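Local structure of GTPase-activating protein skywalker (Drosophila melanogaster, 6R82) at residues V51-P56 / S74-E79; N65-G70 / P167-G172; A91-G96 / L127-D132. The protein acts as a GTPase-activating protein for Rab35 that regulates synaptic vesicle protein recycling through endosomal trafficking, with this chain forming its TLDc domain. All coordinates share one frame; numbering follows the deposited sequence.

All three contacts lie in the TLDc domain, and their chemistry varies with their burial and place in the fold. Contact 2 is buried and mostly apolar: Phe69 on strand 68-73 meets the loop before strand 173-185. Contacts 1 and 3 are only partly buried and rely on backbone hydrogen bonds, contact 1 adding waters and charged side chains on its more exposed side, contact 3 adding aromatic rings. These two adjoin, their centres about 11 Å apart; Ser74 OG of one probably bonds Thr95 N of the other, and Phe93 and Met129 pack on 74-79. Contact 2 sits about 24 Å from contact 1, centre to centre, yet strand 68-73 runs from one to the other.

Contact 1: V51-P56 / S74-E79; sequences VEQHEP and SSRWFE
A type I beta turn, Val51 to His54, closes helix 44-51 of the TLDc domain and lies against the loop that follows strand 68-73, where a 3-10 turn begins at Trp77. Val51 opens the contact with CG2, which touches Trp77 CD1 at 3.8 Å as the two side chains run the same way; the indole is also met edge-to-face by Phe47. The carbonyl of Glu52 makes the main polar link, one in-plane lone pair taking the N-H of Phe78 (N to O 2.9 Å). The Glu52 carboxylate stands at the edge of the Phe78 ring, the planes 82° apart, while its OE1 forms a salt bridge with Arg80. Gln53 leaves the backbone away from the other segment, but a bend at chi2 (-72°) brings its amide back. There NE2 lies over one face of the Phe78 ring, 3.6 Å from CD1, and OE1 receives Arg76 NH1 at 3.1 Å, amide and guanidinium nearly coplanar. This pairing, together with the Arg76 NE salt bridge to Glu79 OE2, is likely to fix the rotation of the guanidinium. At His54 the backbone O shares one water with Val51 O and Trp77 N, so solvent bridges the turn to the 3-10 segment. Glu55, ahead of the cis peptide to Pro56, reaches across with OE1, which accepts a weak hydrogen bond from Arg76 N, 3.5 Å long.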
ATOM      1  N   VAL A  51      -0.662  -8.105   9.868  1.00 37.27           N
ATOM      2  CA  VAL A  51      -1.614  -7.438   8.981  1.00 33.73           C
ATOM      3  C   VAL A  51      -2.405  -8.386   8.093  1.00 36.33           C
ATOM      4  O   VAL A  51      -3.385  -7.941   7.468  1.00 33.57           O
ATOM      5  CB  VAL A  51      -0.932  -6.363   8.099  1.00 34.15           C
ATOM      6  CG1 VAL A  51       0.023  -5.495   8.918  1.00 34.59           C
ATOM      7  CG2 VAL A  51      -0.220  -6.987   6.892  1.00 37.14           C
ATOM      8  N   GLU A  52      -2.019  -9.660   7.985  1.00 33.50           N
ATOM      9  CA  GLU A  52      -2.389 -10.403   6.772  1.00 32.08           C
ATOM     10  C   GLU A  52      -3.862 -10.794   6.704  1.00 30.40           C
ATOM     11  O   GLU A  52      -4.351 -11.094   5.608  1.00 30.10           O
ATOM     12  CB  GLU A  52      -1.521 -11.660   6.625  1.00 34.12           C
ATOM     13  CG  GLU A  52      -1.808 -12.777   7.612  1.00 29.61           C
ATOM     14  CD  GLU A  52      -0.859 -13.963   7.388  1.00 41.31           C
ATOM     15  OE1 GLU A  52      -0.154 -13.986   6.346  1.00 39.15           O
ATOM     16  OE2 GLU A  52      -0.818 -14.865   8.245  1.00 42.10           O
ATOM     17  N   GLN A  53      -4.597 -10.782   7.818  1.00 30.82           N
ATOM     18  CA  GLN A  53      -6.029 -11.084   7.767  1.00 33.23           C
ATOM     19  C   GLN A  53      -6.931  -9.839   7.742  1.00 33.54           C
ATOM     20  O   GLN A  53      -8.164  -9.980   7.740  1.00 32.41           O
ATOM     21  CB  GLN A  53      -6.417 -12.001   8.934  1.00 34.21           C
ATOM     22  CG  GLN A  53      -5.802 -13.440   8.847  1.00 31.30           C
ATOM     23  CD  GLN A  53      -6.452 -14.304   7.755  1.00 34.16           C
ATOM     24  OE1 GLN A  53      -7.040 -13.791   6.805  1.00 37.60           O
ATOM     25  NE2 GLN A  53      -6.367 -15.623   7.911  1.00 40.70           N
ATOM     26  N   HIS A  54      -6.365  -8.635   7.677  1.00 31.06           N
ATOM     27  CA  HIS A  54      -7.172  -7.410   7.590  1.00 33.13           C
ATOM     28  C   HIS A  54      -7.458  -7.035   6.141  1.00 35.03           C
ATOM     29  O   HIS A  54      -6.595  -7.169   5.277  1.00 33.24           O
ATOM     30  CB  HIS A  54      -6.466  -6.235   8.270  1.00 32.77           C
ATOM     31  CG  HIS A  54      -6.445  -6.332   9.765  1.00 32.55           C
ATOM     32  ND1 HIS A  54      -7.437  -5.796  10.560  1.00 32.75           N
ATOM     33  CD2 HIS A  54      -5.551  -6.896  10.609  1.00 30.95           C
ATOM     34  CE1 HIS A  54      -7.170  -6.050  11.832  1.00 30.68           C
ATOM     35  NE2 HIS A  54      -6.023  -6.706  11.889  1.00 37.69           N
ATOM     36  N   GLU A  55      -8.668  -6.542   5.879  1.00 30.33           N
ATOM     37  CA  GLU A  55      -8.920  -5.912   4.588  1.00 32.10           C
ATOM     38  C   GLU A  55     -10.055  -4.914   4.735  1.00 33.43           C
ATOM     39  O   GLU A  55     -10.956  -5.121   5.559  1.00 32.51           O
ATOM     40  CB  GLU A  55      -9.265  -6.933   3.495  1.00 37.14           C
ATOM     41  CG  GLU A  55     -10.615  -7.578   3.677  1.00 39.95           C
ATOM     42  CD  GLU A  55     -11.085  -8.342   2.440  1.00 50.25           C
ATOM     43  OE1 GLU A  55     -10.255  -9.035   1.799  1.00 56.31           O
ATOM     44  OE2 GLU A  55     -12.290  -8.238   2.116  1.00 55.96           O
ATOM     45  N   PRO A  56     -10.009  -3.797   4.008  1.00 33.65           N
ATOM     46  CA  PRO A  56      -8.867  -3.316   3.213  1.00 32.61           C
ATOM     47  C   PRO A  56      -7.787  -2.753   4.125  1.00 33.61           C
ATOM     48  O   PRO A  56      -7.999  -2.743   5.338  1.00 32.20           O
ATOM     49  CB  PRO A  56      -9.479  -2.202   2.372  1.00 36.31           C
ATOM     50  CG  PRO A  56     -10.548  -1.616   3.320  1.00 36.96           C
ATOM     51  CD  PRO A  56     -11.100  -2.803   4.081  1.00 35.47           C
ATOM     52  N   SER A  74      -6.925  -3.292  -1.495  1.00 35.92           N
ATOM     53  CA  SER A  74      -8.281  -3.813  -1.372  1.00 36.08           C
ATOM     54  C   SER A  74      -8.365  -5.149  -0.624  1.00 38.66           C
ATOM     55  O   SER A  74      -9.410  -5.445  -0.042  1.00 40.17           O
ATOM     56  CB  SER A  74      -8.891  -3.973  -2.762  1.00 37.98           C
ATOM     57  OG  SER A  74      -8.085  -4.856  -3.530  1.00 43.97           O
ATOM     58  N   SER A  75      -7.311  -5.972  -0.617  1.00 37.15           N
ATOM     59  CA  SER A  75      -7.463  -7.376  -0.236  1.00 36.94           C
ATOM     60  C   SER A  75      -6.462  -7.768   0.841  1.00 36.40           C
ATOM     61  O   SER A  75      -5.419  -7.127   1.012  1.00 36.45           O
ATOM     62  CB  SER A  75      -7.289  -8.294  -1.457  1.00 38.60           C
ATOM     63  OG  SER A  75      -8.042  -7.802  -2.541  1.00 41.98           O
ATOM     64  N   ARG A  76      -6.776  -8.845   1.566  1.00 33.60           N
ATOM     65  CA  ARG A  76      -5.868  -9.269   2.625  1.00 35.47           C
ATOM     66  C   ARG A  76      -4.568  -9.814   2.041  1.00 35.48           C
ATOM     67  O   ARG A  76      -4.557 -10.477   0.998  1.00 31.92           O
ATOM     68  CB  ARG A  76      -6.524 -10.296   3.549  1.00 36.01           C
ATOM     69  CG  ARG A  76      -7.415 -11.241   2.908  1.00 51.12           C
ATOM     70  CD  ARG A  76      -8.258 -12.019   3.903  1.00 37.71           C
ATOM     71  NE  ARG A  76      -8.943 -12.977   3.061  1.00 40.69           N
ATOM     72  CZ  ARG A  76      -8.794 -14.291   3.110  1.00 40.09           C
ATOM     73  NH1 ARG A  76      -8.012 -14.852   4.032  1.00 41.83           N
ATOM     74  NH2 ARG A  76      -9.469 -15.041   2.247  1.00 47.13           N
ATOM     75  N   TRP A  77      -3.457  -9.485   2.695  1.00 34.55           N
ATOM     76  CA  TRP A  77      -2.175  -9.992   2.224  1.00 35.97           C
ATOM     77  C   TRP A  77      -2.099 -11.505   2.366  1.00 34.19           C
ATOM     78  O   TRP A  77      -1.287 -12.135   1.691  1.00 36.39           O
ATOM     79  CB  TRP A  77      -1.028  -9.301   2.966  1.00 32.90           C
ATOM     80  CG  TRP A  77      -0.825  -7.853   2.538  1.00 39.97           C
ATOM     81  CD1 TRP A  77      -1.202  -6.739   3.226  1.00 38.71           C
ATOM     82  CD2 TRP A  77      -0.197  -7.384   1.334  1.00 38.60           C
ATOM     83  NE1 TRP A  77      -0.858  -5.610   2.525  1.00 40.41           N
ATOM     84  CE2 TRP A  77      -0.242  -5.976   1.359  1.00 41.14           C
ATOM     85  CE3 TRP A  77       0.385  -8.022   0.232  1.00 38.04           C
ATOM     86  CZ2 TRP A  77       0.295  -5.180   0.330  1.00 43.64           C
ATOM     87  CZ3 TRP A  77       0.906  -7.229  -0.803  1.00 44.22           C
ATOM     88  CH2 TRP A  77       0.863  -5.823  -0.738  1.00 40.48           C
ATOM     89  N   PHE A  78      -2.950 -12.096   3.215  1.00 34.80           N
ATOM     90  CA  PHE A  78      -3.077 -13.547   3.295  1.00 35.62           C
ATOM     91  C   PHE A  78      -3.281 -14.179   1.925  1.00 39.38           C
ATOM     92  O   PHE A  78      -2.867 -15.320   1.707  1.00 35.45           O
ATOM     93  CB  PHE A  78      -4.256 -13.907   4.199  1.00 33.95           C
ATOM     94  CG  PHE A  78      -4.438 -15.394   4.438  1.00 34.47           C
ATOM     95  CD1 PHE A  78      -3.773 -16.024   5.480  1.00 35.59           C
ATOM     96  CD2 PHE A  78      -5.317 -16.140   3.649  1.00 35.77           C
ATOM     97  CE1 PHE A  78      -3.952 -17.387   5.731  1.00 39.86           C
ATOM     98  CE2 PHE A  78      -5.509 -17.499   3.881  1.00 41.43           C
ATOM     99  CZ  PHE A  78      -4.826 -18.128   4.922  1.00 44.30           C
ATOM    100  N   GLU A  79      -3.927 -13.467   1.001  1.00 34.79           N
ATOM    101  CA  GLU A  79      -4.227 -14.037  -0.310  1.00 36.97           C
ATOM    102  C   GLU A  79      -3.010 -14.118  -1.234  1.00 37.25           C
ATOM    103  O   GLU A  79      -3.149 -14.601  -2.355  1.00 34.75           O
ATOM    104  CB  GLU A  79      -5.348 -13.231  -0.983  1.00 34.52           C
ATOM    105  CG  GLU A  79      -6.716 -13.460  -0.288  1.00 39.57           C
ATOM    106  CD  GLU A  79      -7.873 -12.682  -0.930  1.00 51.54           C
ATOM    107  OE1 GLU A  79      -7.680 -12.063  -1.995  1.00 51.88           O
ATOM    108  OE2 GLU A  79      -8.988 -12.701  -0.358  1.00 62.31           O
TER
HETATM  109  O   HOH W   1      -3.851  -7.562   4.889  1.00 33.97           O
HETATM  110  O   HOH W   2      -4.950  -5.489   2.869  1.00 44.63           O

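Contact 2: N65-G70 / P167-G172; sequences NNEVFG and PLCPSG
The backbones of 65-70, where strand 68-73 begins, and 167-172 stay well apart, their nearest CA pairs being Glu67 with Cys169 at 6.5 Å and Phe69 with Leu168 at 6.8 Å, so the gap is bridged by side chains. Phe69 points at the loop, its CG placed between backbone N and carbonyl carbon (chi1 55°), and Leu168 CB sits over one face of the ring in a CH-pi contact, 4.2 Å from the centroid. Leu168 CD1 adds a touch on Phe69 CD2 at 3.8 Å. Cys169 SG approaches the same ring obliquely, a sulfur-aromatic contact 5.4 Å from the centroid. Beside it, Glu67 bends at chi2 (114°) so that its carboxylate lies against Cys169 CB, 3.4 Å from OE1. This buried acid is not left without partners: OE1 is hydrogen-bonded to Thr63, and OE2 takes a weak bond from Asn65 ND2. An alanine here would remove the carboxylate with its bonds to Thr63 and Asn65, and would probably loosen the packing on Cys169. With Phe174 edge-to-face on Phe69 and Ile146 touching both Phe69 and Leu168, the arrangement is that of a hydrophobic core in which a loop lies against the strands of the antiparallel TLDc sheet.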
ATOM      1  N   ASN A  65      14.406  10.428   2.628  1.00 69.42           N
ATOM      2  CA  ASN A  65      14.428  11.640   1.820  1.00 72.75           C
ATOM      3  C   ASN A  65      13.168  12.496   1.998  1.00 74.56           C
ATOM      4  O   ASN A  65      12.911  13.380   1.170  1.00 73.20           O
ATOM      5  CB  ASN A  65      14.606  11.264   0.340  1.00 75.31           C
ATOM      6  CG  ASN A  65      15.377  12.310  -0.451  1.00 77.37           C
ATOM      7  OD1 ASN A  65      16.187  13.056   0.102  1.00 73.96           O
ATOM      8  ND2 ASN A  65      15.130  12.359  -1.758  1.00 76.29           N
ATOM      9  N   ASN A  66      12.371  12.226   3.038  1.00 74.69           N
ATOM     10  CA  ASN A  66      11.182  12.999   3.423  1.00 75.01           C
ATOM     11  C   ASN A  66      10.064  12.960   2.381  1.00 68.53           C
ATOM     12  O   ASN A  66       9.182  13.821   2.395  1.00 73.12           O
ATOM     13  CB  ASN A  66      11.539  14.454   3.751  1.00 74.86           C
ATOM     14  CG  ASN A  66      12.715  14.562   4.692  1.00 79.50           C
ATOM     15  OD1 ASN A  66      12.638  14.152   5.852  1.00 78.25           O
ATOM     16  ND2 ASN A  66      13.818  15.114   4.199  1.00 82.53           N
ATOM     17  N   GLU A  67      10.071  11.983   1.478  1.00 69.54           N
ATOM     18  CA  GLU A  67       8.927  11.732   0.611  1.00 69.42           C
ATOM     19  C   GLU A  67       7.924  10.830   1.328  1.00 66.36           C
ATOM     20  O   GLU A  67       8.294   9.971   2.135  1.00 64.23           O
ATOM     21  CB  GLU A  67       9.368  11.089  -0.707  1.00 68.42           C
ATOM     22  CG  GLU A  67      10.325  11.950  -1.530  1.00 72.97           C
ATOM     23  CD  GLU A  67      11.711  11.341  -1.660  1.00 77.44           C
ATOM     24  OE1 GLU A  67      11.885  10.157  -1.287  1.00 78.38           O
ATOM     25  OE2 GLU A  67      12.634  12.052  -2.128  1.00 83.24           O
ATOM     26  N   VAL A  68       6.642  11.042   1.037  1.00 66.37           N
ATOM     27  CA  VAL A  68       5.548  10.329   1.690  1.00 60.22           C
ATOM     28  C   VAL A  68       4.594   9.851   0.612  1.00 58.14           C
ATOM     29  O   VAL A  68       4.083  10.661  -0.170  1.00 61.14           O
ATOM     30  CB  VAL A  68       4.810  11.207   2.714  1.00 62.13           C
ATOM     31  CG1 VAL A  68       3.486  10.565   3.111  1.00 60.54           C
ATOM     32  CG2 VAL A  68       5.677  11.420   3.937  1.00 63.23           C
ATOM     33  N   PHE A  69       4.362   8.541   0.563  1.00 56.31           N
ATOM     34  CA  PHE A  69       3.481   7.934  -0.425  1.00 52.53           C
ATOM     35  C   PHE A  69       3.046   6.567   0.103  1.00 49.91           C
ATOM     36  O   PHE A  69       3.460   6.136   1.182  1.00 46.78           O
ATOM     37  CB  PHE A  69       4.165   7.837  -1.792  1.00 56.69           C
ATOM     38  CG  PHE A  69       5.479   7.105  -1.768  1.00 60.30           C
ATOM     39  CD1 PHE A  69       6.663   7.782  -1.505  1.00 60.38           C
ATOM     40  CD2 PHE A  69       5.530   5.739  -2.006  1.00 56.09           C
ATOM     41  CE1 PHE A  69       7.871   7.112  -1.489  1.00 60.56           C
ATOM     42  CE2 PHE A  69       6.733   5.062  -1.985  1.00 58.56           C
ATOM     43  CZ  PHE A  69       7.906   5.750  -1.726  1.00 62.01           C
ATOM     44  N   GLY A  70       2.184   5.895  -0.654  1.00 50.41           N
ATOM     45  CA  GLY A  70       1.655   4.629  -0.187  1.00 48.17           C
ATOM     46  C   GLY A  70       0.552   4.117  -1.087  1.00 42.24           C
ATOM     47  O   GLY A  70       0.480   4.470  -2.267  1.00 45.49           O
ATOM     48  N   PRO A 167       7.184   7.609 -11.102  1.00 68.89           N
ATOM     49  CA  PRO A 167       7.871   7.298  -9.845  1.00 68.82           C
ATOM     50  C   PRO A 167       7.410   8.231  -8.734  1.00 70.11           C
ATOM     51  O   PRO A 167       7.393   9.451  -8.890  1.00 71.82           O
ATOM     52  CB  PRO A 167       9.347   7.503 -10.199  1.00 69.31           C
ATOM     53  CG  PRO A 167       9.413   7.114 -11.649  1.00 65.99           C
ATOM     54  CD  PRO A 167       8.100   7.575 -12.258  1.00 67.11           C
ATOM     55  N   LEU A 168       6.991   7.644  -7.615  1.00 71.71           N
ATOM     56  CA  LEU A 168       6.379   8.413  -6.535  1.00 73.03           C
ATOM     57  C   LEU A 168       7.395   9.188  -5.706  1.00 74.56           C
ATOM     58  O   LEU A 168       7.001   9.938  -4.804  1.00 78.11           O
ATOM     59  CB  LEU A 168       5.542   7.486  -5.646  1.00 68.13           C
ATOM     60  CG  LEU A 168       4.702   6.467  -6.426  1.00 66.61           C
ATOM     61  CD1 LEU A 168       4.212   5.354  -5.520  1.00 65.70           C
ATOM     62  CD2 LEU A 168       3.530   7.149  -7.104  1.00 66.32           C
ATOM     63  N   CYS A 169       8.680   9.023  -5.981  1.00 77.42           N
ATOM     64  CA  CYS A 169       9.712   9.966  -5.579  1.00 80.17           C
ATOM     65  C   CYS A 169      10.638  10.155  -6.775  1.00 83.09           C
ATOM     66  O   CYS A 169      10.709   9.284  -7.647  1.00 79.30           O
ATOM     67  CB  CYS A 169      10.489   9.493  -4.342  1.00 78.29           C
ATOM     68  SG  CYS A 169      11.148   7.821  -4.421  1.00 84.91           S
ATOM     69  N   PRO A 170      11.332  11.302  -6.855  1.00 84.22           N
ATOM     70  CA  PRO A 170      12.109  11.594  -8.083  1.00 84.05           C
ATOM     71  C   PRO A 170      13.154  10.536  -8.416  1.00 84.25           C
ATOM     72  O   PRO A 170      13.162  10.010  -9.540  1.00 80.52           O
ATOM     73  CB  PRO A 170      12.734  12.961  -7.766  1.00 87.31           C
ATOM     74  CG  PRO A 170      11.780  13.579  -6.764  1.00 85.37           C
ATOM     75  CD  PRO A 170      11.375  12.424  -5.900  1.00 83.22           C
ATOM     76  N   SER A 171      14.045  10.217  -7.476  1.00 79.55           N
ATOM     77  CA  SER A 171      14.899   9.047  -7.619  1.00 79.47           C
ATOM     78  C   SER A 171      14.045   7.781  -7.645  1.00 82.43           C
ATOM     79  O   SER A 171      13.002   7.697  -6.992  1.00 84.07           O
ATOM     80  CB  SER A 171      15.911   8.986  -6.474  1.00 78.33           C
ATOM     81  OG  SER A 171      16.211   7.646  -6.122  1.00 79.45           O
ATOM     82  N   GLY A 172      14.490   6.787  -8.414  1.00 82.52           N
ATOM     83  CA  GLY A 172      13.702   5.564  -8.518  1.00 77.33           C
ATOM     84  C   GLY A 172      13.737   4.653  -7.304  1.00 72.78           C
ATOM     85  O   GLY A 172      13.001   3.662  -7.278  1.00 74.74           O
TER

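Contact 3: A91-G96 / L127-D132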
ATOM      1  N   ALA A  91       0.640 -14.919  -8.774  1.00 46.26           N
ATOM      2  CA  ALA A  91       1.512 -13.814  -8.388  1.00 46.92           C
ATOM      3  C   ALA A  91       0.697 -12.628  -7.880  1.00 52.49           C
ATOM      4  O   ALA A  91       0.784 -12.255  -6.702  1.00 52.85           O
ATOM      5  CB  ALA A  91       2.388 -13.400  -9.570  1.00 53.94           C
ATOM      6  N   TYR A  92      -0.136 -12.051  -8.740  1.00 46.76           N
ATOM      7  CA  TYR A  92      -0.840 -10.811  -8.439  1.00 43.97           C
ATOM      8  C   TYR A  92      -2.274 -11.092  -8.003  1.00 45.93           C
ATOM      9  O   TYR A  92      -2.940 -11.978  -8.547  1.00 42.05           O
ATOM     10  CB  TYR A  92      -0.836  -9.881  -9.655  1.00 44.59           C
ATOM     11  CG  TYR A  92       0.435  -9.069  -9.769  1.00 49.82           C
ATOM     12  CD1 TYR A  92       0.583  -7.887  -9.050  1.00 43.90           C
ATOM     13  CD2 TYR A  92       1.499  -9.488 -10.581  1.00 49.87           C
ATOM     14  CE1 TYR A  92       1.739  -7.137  -9.131  1.00 48.44           C
ATOM     15  CE2 TYR A  92       2.672  -8.730 -10.674  1.00 48.24           C
ATOM     16  CZ  TYR A  92       2.781  -7.557  -9.946  1.00 52.14           C
ATOM     17  OH  TYR A  92       3.920  -6.782  -9.999  1.00 54.88           O
ATOM     18  N   PHE A  93      -2.750 -10.325  -7.022  1.00 40.27           N
ATOM     19  CA  PHE A  93      -4.116 -10.466  -6.537  1.00 40.73           C
ATOM     20  C   PHE A  93      -4.661  -9.081  -6.191  1.00 39.26           C
ATOM     21  O   PHE A  93      -3.946  -8.080  -6.260  1.00 39.17           O
ATOM     22  CB  PHE A  93      -4.181 -11.424  -5.336  1.00 38.58           C
ATOM     23  CG  PHE A  93      -3.413 -10.939  -4.120  1.00 37.27           C
ATOM     24  CD1 PHE A  93      -2.031 -11.045  -4.061  1.00 37.56           C
ATOM     25  CD2 PHE A  93      -4.084 -10.372  -3.040  1.00 39.84           C
ATOM     26  CE1 PHE A  93      -1.319 -10.611  -2.948  1.00 39.64           C
ATOM     27  CE2 PHE A  93      -3.389  -9.927  -1.929  1.00 38.93           C
ATOM     28  CZ  PHE A  93      -2.000 -10.044  -1.878  1.00 42.06           C
ATOM     29  N   GLY A  94      -5.943  -9.020  -5.843  1.00 40.74           N
ATOM     30  CA  GLY A  94      -6.590  -7.775  -5.446  1.00 38.90           C
ATOM     31  C   GLY A  94      -7.676  -7.342  -6.419  1.00 42.33           C
ATOM     32  O   GLY A  94      -7.963  -8.004  -7.414  1.00 42.02           O
ATOM     33  N   THR A  95      -8.306  -6.211  -6.094  1.00 40.36           N
ATOM     34  CA  THR A  95      -9.366  -5.658  -6.930  1.00 46.15           C
ATOM     35  C   THR A  95      -9.028  -4.236  -7.366  1.00 43.14           C
ATOM     36  O   THR A  95      -8.100  -3.596  -6.855  1.00 43.33           O
ATOM     37  CB  THR A  95     -10.724  -5.632  -6.213  1.00 47.49           C
ATOM     38  OG1 THR A  95     -10.763  -4.493  -5.338  1.00 43.09           O
ATOM     39  CG2 THR A  95     -10.961  -6.897  -5.427  1.00 45.15           C
ATOM     40  N   GLY A  96      -9.841  -3.740  -8.304  1.00 45.82           N
ATOM     41  CA  GLY A  96      -9.709  -2.413  -8.870  1.00 46.56           C
ATOM     42  C   GLY A  96      -9.997  -1.260  -7.928  1.00 44.65           C
ATOM     43  O   GLY A  96      -9.872  -0.108  -8.356  1.00 48.96           O
ATOM     44  N   LEU A 127      -2.890  -5.515 -12.394  1.00 52.94           N
ATOM     45  CA  LEU A 127      -1.924  -6.164 -11.508  1.00 50.73           C
ATOM     46  C   LEU A 127      -1.757  -5.301 -10.265  1.00 45.20           C
ATOM     47  O   LEU A 127      -1.026  -4.310 -10.286  1.00 48.15           O
ATOM     48  CB  LEU A 127      -0.582  -6.363 -12.214  1.00 53.36           C
ATOM     49  CG  LEU A 127      -0.549  -7.135 -13.535  1.00 57.48           C
ATOM     50  CD1 LEU A 127       0.890  -7.234 -14.068  1.00 53.24           C
ATOM     51  CD2 LEU A 127      -1.153  -8.524 -13.358  1.00 50.39           C
ATOM     52  N   PHE A 128      -2.404  -5.699  -9.167  1.00 48.37           N
ATOM     53  CA  PHE A 128      -2.574  -4.822  -8.010  1.00 43.51           C
ATOM     54  C   PHE A 128      -1.566  -5.094  -6.896  1.00 40.27           C
ATOM     55  O   PHE A 128      -0.790  -4.205  -6.537  1.00 45.43           O
ATOM     56  CB  PHE A 128      -4.019  -4.946  -7.503  1.00 43.00           C
ATOM     57  CG  PHE A 128      -5.036  -4.553  -8.534  1.00 44.91           C
ATOM     58  CD1 PHE A 128      -5.038  -3.271  -9.067  1.00 45.88           C
ATOM     59  CD2 PHE A 128      -5.963  -5.467  -9.001  1.00 46.12           C
ATOM     60  CE1 PHE A 128      -5.958  -2.911 -10.052  1.00 43.72           C
ATOM     61  CE2 PHE A 128      -6.889  -5.108  -9.977  1.00 46.94           C
ATOM     62  CZ  PHE A 128      -6.880  -3.822 -10.499  1.00 44.28           C
ATOM     63  N   MET A 129      -1.571  -6.299  -6.331  1.00 40.45           N
ATOM     64  CA  MET A 129      -0.761  -6.636  -5.166  1.00 39.59           C
ATOM     65  C   MET A 129      -0.049  -7.962  -5.412  1.00 39.57           C
ATOM     66  O   MET A 129      -0.609  -8.863  -6.034  1.00 42.23           O
ATOM     67  CB  MET A 129      -1.622  -6.769  -3.880  1.00 36.96           C
ATOM     68  CG  MET A 129      -2.543  -5.566  -3.558  1.00 45.51           C
ATOM     69  SD  MET A 129      -3.859  -5.979  -2.359  1.00 43.66           S
ATOM     70  CE  MET A 129      -2.884  -6.285  -0.887  1.00 39.83           C
ATOM     71  N   ALA A 130       1.174  -8.080  -4.892  1.00 39.65           N
ATOM     72  CA  ALA A 130       1.916  -9.340  -4.903  1.00 45.80           C
ATOM     73  C   ALA A 130       2.887  -9.342  -3.727  1.00 38.28           C
ATOM     74  O   ALA A 130       3.381  -8.287  -3.331  1.00 42.59           O
ATOM     75  CB  ALA A 130       2.666  -9.548  -6.225  1.00 42.29           C
ATOM     76  N   ALA A 131       3.136 -10.518  -3.149  1.00 40.58           N
ATOM     77  CA  ALA A 131       3.985 -10.580  -1.962  1.00 38.50           C
ATOM     78  C   ALA A 131       4.500 -11.995  -1.751  1.00 35.46           C
ATOM     79  O   ALA A 131       3.784 -12.970  -1.987  1.00 39.54           O
ATOM     80  CB  ALA A 131       3.222 -10.119  -0.707  1.00 38.01           C
ATOM     81  N   ASP A 132       5.735 -12.099  -1.273  1.00 37.88           N
ATOM     82  CA  ASP A 132       6.287 -13.401  -0.900  1.00 44.11           C
ATOM     83  C   ASP A 132       7.299 -13.182   0.219  1.00 43.23           C
ATOM     84  O   ASP A 132       7.257 -12.162   0.913  1.00 38.99           O
ATOM     85  CB  ASP A 132       6.869 -14.122  -2.134  1.00 43.07           C
ATOM     86  CG  ASP A 132       8.017 -13.359  -2.803  1.00 45.97           C
ATOM     87  OD1 ASP A 132       8.664 -12.495  -2.163  1.00 44.52           O
ATOM     88  OD2 ASP A 132       8.286 -13.657  -3.992  1.00 47.87           O
TER
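A single antiparallel beta bridge ties the loop before strand 99-104 to strand 129-131 of the TLDc sheet. Phe93 and Met129 form the hydrogen-bonded pair: Phe93 N gives to Met129 O at 2.8 Å, in the carbonyl plane, and Met129 N gives to Phe93 O at 3.0 Å, nearly along the C=O axis. The same Met129 O also receives a CA-H...O contact from Tyr92 CA, 3.1 Å away. Around this bridge three aromatic rings are laid against the partner segment. The Tyr92 ring is sandwiched, with Leu127 CB over one face, 3.8 Å from the centroid, and Ala130 CB over the opposite face at 4.0 Å, an arrangement that probably restricts the ring's rotation. Phe93 starts away from the strand, yet its ring returns so that Met129 CB lies over one face; SD lies obliquely beside the ring as a Met-aromatic contact, and a bend at chi3 (67°) folds CE to 3.8 Å from Phe93 CE2. Phe128 extends along the loop, with Thr95 O 3.4 Å above the centre of one face, and Trp112 meets it edge-to-face. Gly94 fits its place twice over, since a CB would be tight against Phe128 CB and its backbone angles (phi 115°, psi 180°) themselves call for glycine. Strand 129-131 pairs with 135-138 in the antiparallel TLDc sheet, and the single bridge to Phe93 fastens a loop to that strand, as an isolated beta bridge does.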